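Local coordinates for protein putative glycosyltransferase (GalT1) (Streptococcus parasanguinis, PDB 4PHR) that binds UDP and probably transfers sugar residues as a glycosyltransferase, this chain being the GT-D-type domain of a longer protein, at residues A[171-177]-A[270-276]. Numbering follows the deposited sequence.
With UDP (uridine-5'-diphosphate), chain B.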
loop_
_atom_site.group_PDB
_atom_site.type_symbol
_atom_site.label_atom_id
_atom_site.label_comp_id
_atom_site.label_asym_id
_atom_site.label_seq_id
_atom_site.Cartn_x
_atom_site.Cartn_y
_atom_site.Cartn_z
ATOM N N ILE A 171 7.300 18.061 3.898
ATOM C CA ILE A 171 7.126 16.704 4.387
ATOM C C ILE A 171 7.417 16.645 5.871
ATOM O O ILE A 171 8.453 17.131 6.328
ATOM C CB ILE A 171 8.067 15.722 3.680
ATOM C CG1 ILE A 171 7.779 15.703 2.178
ATOM C CG2 ILE A 171 7.947 14.322 4.289
ATOM C CD1 ILE A 171 8.690 14.784 1.427
ATOM N N LYS A 172 6.475 16.081 6.615
ATOM C CA LYS A 172 6.696 15.710 8.003
ATOM C C LYS A 172 6.504 14.202 8.065
ATOM O O LYS A 172 5.653 13.669 7.359
ATOM C CB LYS A 172 5.698 16.423 8.921
ATOM C CG LYS A 172 5.849 17.954 8.936
ATOM C CD LYS A 172 7.182 18.364 9.525
ATOM C CE LYS A 172 7.349 19.878 9.545
ATOM N NZ LYS A 172 8.725 20.241 9.965
ATOM N N ARG A 173 7.282 13.523 8.905
ATOM C CA ARG A 173 7.219 12.066 9.013
ATOM C C ARG A 173 6.976 11.629 10.443
ATOM O O ARG A 173 7.605 12.132 11.374
ATOM C CB ARG A 173 8.526 11.419 8.533
ATOM C CG ARG A 173 8.887 11.710 7.099
ATOM C CD ARG A 173 10.232 11.100 6.685
ATOM N NE ARG A 173 10.600 11.589 5.359
ATOM C CZ ARG A 173 10.495 10.895 4.233
ATOM N NH1 ARG A 173 10.087 9.623 4.234
ATOM N NH2 ARG A 173 10.842 11.478 3.094
ATOM N N LEU A 174 6.065 10.681 10.599
ATOM C CA LEU A 174 5.870 9.998 11.865
ATOM C C LEU A 174 6.475 8.617 11.670
ATOM O O LEU A 174 5.966 7.817 10.885
ATOM C CB LEU A 174 4.380 9.894 12.192
ATOM C CG LEU A 174 3.943 9.365 13.558
ATOM C CD1 LEU A 174 4.515 10.236 14.675
ATOM C CD2 LEU A 174 2.415 9.292 13.645
ATOM N N VAL A 175 7.577 8.344 12.361
ATOM C CA VAL A 175 8.344 7.133 12.084
ATOM C C VAL A 175 8.010 6.070 13.116
ATOM O O VAL A 175 8.260 6.249 14.304
ATOM C CB VAL A 175 9.854 7.416 12.029
ATOM C CG1 VAL A 175 10.630 6.144 11.761
ATOM C CG2 VAL A 175 10.142 8.457 10.950
ATOM N N CYS A 176 7.438 4.972 12.637
ATOM C CA CYS A 176 6.880 3.921 13.463
ATOM C C CYS A 176 7.737 2.659 13.399
ATOM O O CYS A 176 8.723 2.608 12.653
ATOM C CB CYS A 176 5.468 3.616 12.970
ATOM S SG CYS A 176 4.374 5.079 12.915
ATOM N N PRO A 177 7.358 1.622 14.166
ATOM C CA PRO A 177 8.164 0.400 14.100
ATOM C C PRO A 177 8.117 -0.245 12.718
ATOM O O PRO A 177 7.069 -0.219 12.059
ATOM C CB PRO A 177 7.505 -0.507 15.146
ATOM C CG PRO A 177 6.874 0.449 16.110
ATOM C CD PRO A 177 6.348 1.555 15.236
ATOM N N GLU A 270 15.437 15.895 9.649
ATOM C CA GLU A 270 14.729 17.138 9.944
ATOM C C GLU A 270 13.228 17.047 9.640
ATOM O O GLU A 270 12.439 17.838 10.148
ATOM C CB GLU A 270 15.376 18.304 9.192
ATOM C CG GLU A 270 16.762 18.665 9.727
ATOM C CD GLU A 270 17.539 19.584 8.801
ATOM O OE1 GLU A 270 17.167 19.692 7.612
ATOM O OE2 GLU A 270 18.526 20.195 9.264
ATOM N N GLN A 271 12.833 16.076 8.822
ATOM C CA GLN A 271 11.420 15.854 8.533
ATOM C C GLN A 271 10.707 15.061 9.627
ATOM O O GLN A 271 9.484 15.089 9.722
ATOM C CB GLN A 271 11.256 15.149 7.182
ATOM C CG GLN A 271 11.677 15.999 5.994
ATOM C CD GLN A 271 11.725 15.227 4.679
ATOM O OE1 GLN A 271 11.619 13.999 4.653
ATOM N NE2 GLN A 271 11.887 15.952 3.578
ATOM N N ILE A 272 11.466 14.351 10.452
ATOM C CA ILE A 272 10.868 13.484 11.463
ATOM C C ILE A 272 10.256 14.285 12.607
ATOM O O ILE A 272 10.942 15.061 13.272
ATOM C CB ILE A 272 11.893 12.466 12.026
ATOM C CG1 ILE A 272 12.436 11.566 10.904
ATOM C CG2 ILE A 272 11.270 11.653 13.182
ATOM C CD1 ILE A 272 13.510 10.606 11.365
ATOM N N VAL A 273 8.958 14.104 12.829
ATOM C CA VAL A 273 8.283 14.816 13.908
ATOM C C VAL A 273 8.387 14.036 15.219
ATOM O O VAL A 273 8.587 14.618 16.279
ATOM C CB VAL A 273 6.806 15.105 13.583
ATOM C CG1 VAL A 273 6.690 15.825 12.257
ATOM C CG2 VAL A 273 5.998 13.824 13.564
ATOM N N ALA A 274 8.246 12.717 15.136
ATOM C CA ALA A 274 8.393 11.862 16.300
ATOM C C ALA A 274 8.659 10.430 15.864
ATOM O O ALA A 274 8.340 10.046 14.739
ATOM C CB ALA A 274 7.143 11.932 17.182
ATOM N N ARG A 275 9.251 9.656 16.765
ATOM C CA ARG A 275 9.434 8.230 16.585
ATOM C C ARG A 275 8.555 7.503 17.590
ATOM O O ARG A 275 8.474 7.897 18.758
ATOM C CB ARG A 275 10.888 7.831 16.821
ATOM C CG ARG A 275 11.869 8.321 15.770
ATOM C CD ARG A 275 13.245 7.704 16.013
ATOM N NE ARG A 275 14.217 8.049 14.975
ATOM C CZ ARG A 275 14.472 7.307 13.899
ATOM N NH1 ARG A 275 13.819 6.165 13.696
ATOM N NH2 ARG A 275 15.384 7.710 13.022
ATOM N N ILE A 276 7.907 6.442 17.126
ATOM C CA ILE A 276 7.037 5.625 17.956
ATOM C C ILE A 276 7.627 4.228 18.041
ATOM O O ILE A 276 8.042 3.665 17.023
ATOM C CB ILE A 276 5.637 5.549 17.336
ATOM C CG1 ILE A 276 4.992 6.937 17.334
ATOM C CG2 ILE A 276 4.772 4.535 18.071
ATOM C CD1 ILE A 276 3.623 6.988 16.678
HETATM N N1 UDP B . 5.844 -1.611 7.411
HETATM C C2 UDP B . 6.269 -1.021 8.576
HETATM N N3 UDP B . 5.871 -1.534 9.787
HETATM C C4 UDP B . 5.044 -2.630 9.846
HETATM C C5 UDP B . 4.606 -3.230 8.665
HETATM C C6 UDP B . 5.142 -2.781 7.464
HETATM O O2 UDP B . 7.027 -0.052 8.546
HETATM O O4 UDP B . 4.692 -3.036 10.958
HETATM C "C1'" UDP B . 6.217 -0.994 6.129
HETATM C "C2'" UDP B . 7.285 -1.627 5.278
HETATM O "O2'" UDP B . 8.570 -1.272 5.745
HETATM C "C3'" UDP B . 6.973 -1.010 3.933
HETATM C "C4'" UDP B . 5.458 -0.892 3.956
HETATM O "O4'" UDP B . 5.059 -1.048 5.321
HETATM O "O3'" UDP B . 7.523 0.287 3.857
HETATM C "C5'" UDP B . 4.790 -1.941 3.076
HETATM O "O5'" UDP B . 3.380 -1.817 3.213
HETATM P PA UDP B . 2.356 -2.797 2.450
HETATM O O1A UDP B . 2.506 -4.170 2.969
HETATM O O2A UDP B . 1.016 -2.180 2.596
HETATM O O3A UDP B . 2.917 -2.729 0.932
HETATM P PB UDP B . 2.360 -3.308 -0.486
HETATM O O1B UDP B . 3.226 -4.479 -0.808
HETATM O O2B UDP B . 2.577 -2.181 -1.424
HETATM O O3B UDP B . 0.924 -3.702 -0.322
HETATM O O HOH W 1 11.262 4.942 14.698
#
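With CG of Arg173 set anti to the carbonyl carbon (chi1 -60°) and the chain extended on to NE, the guanidinium runs out to meet Gln271, whose own chain is extended beyond CG. The amide lies nearly coplanar with the guanidinium, 13° apart, and offers OE1 to its edge. Arg173 NE reaches Gln271 OE1 at 2.7 Å, and Arg173 NH2 shares the same oxygen at 3.1 Å; two donors grip one acceptor, which favours the near-coplanar setting of the two groups. Arg173 NH1 is held by a salt bridge to Glu152 on the neighbouring strand 147-153 and a hydrogen bond to the carbonyl of Ser158 beyond its end.

The backbones of the two segments pair in parallel. Val273 N donates to Arg173 O (2.8 Å), yet Val175 N turns to Ala274 O (3.0 Å), one residue farther than regular pairing would give: a beta bulge inserts an extra residue into the outer strand. Ile276 N then closes on Val175 O at 2.9 Å. On one face Leu174 CD1 meets Ile276 CD1 at 3.9 Å, over helix 185-195; on the other, Val175 CG2 packs against Ile272 CG1. Near the start of the pairing, Val273 CG1 presses on Lys172 CB (3.5 Å), the two side chains crossing at about a right angle.

Just past the inner strand, Pro177 O accepts a hydrogen bond from UDP N3 (2.9 Å), consistent with recognition of the uracil through the backbone. The C-terminal strand 272-275 forms the edge of the five-stranded parallel sheet in this GT-D glycosyltransferase fold, beside a strand whose C-terminal end leads into the nucleotide pocket.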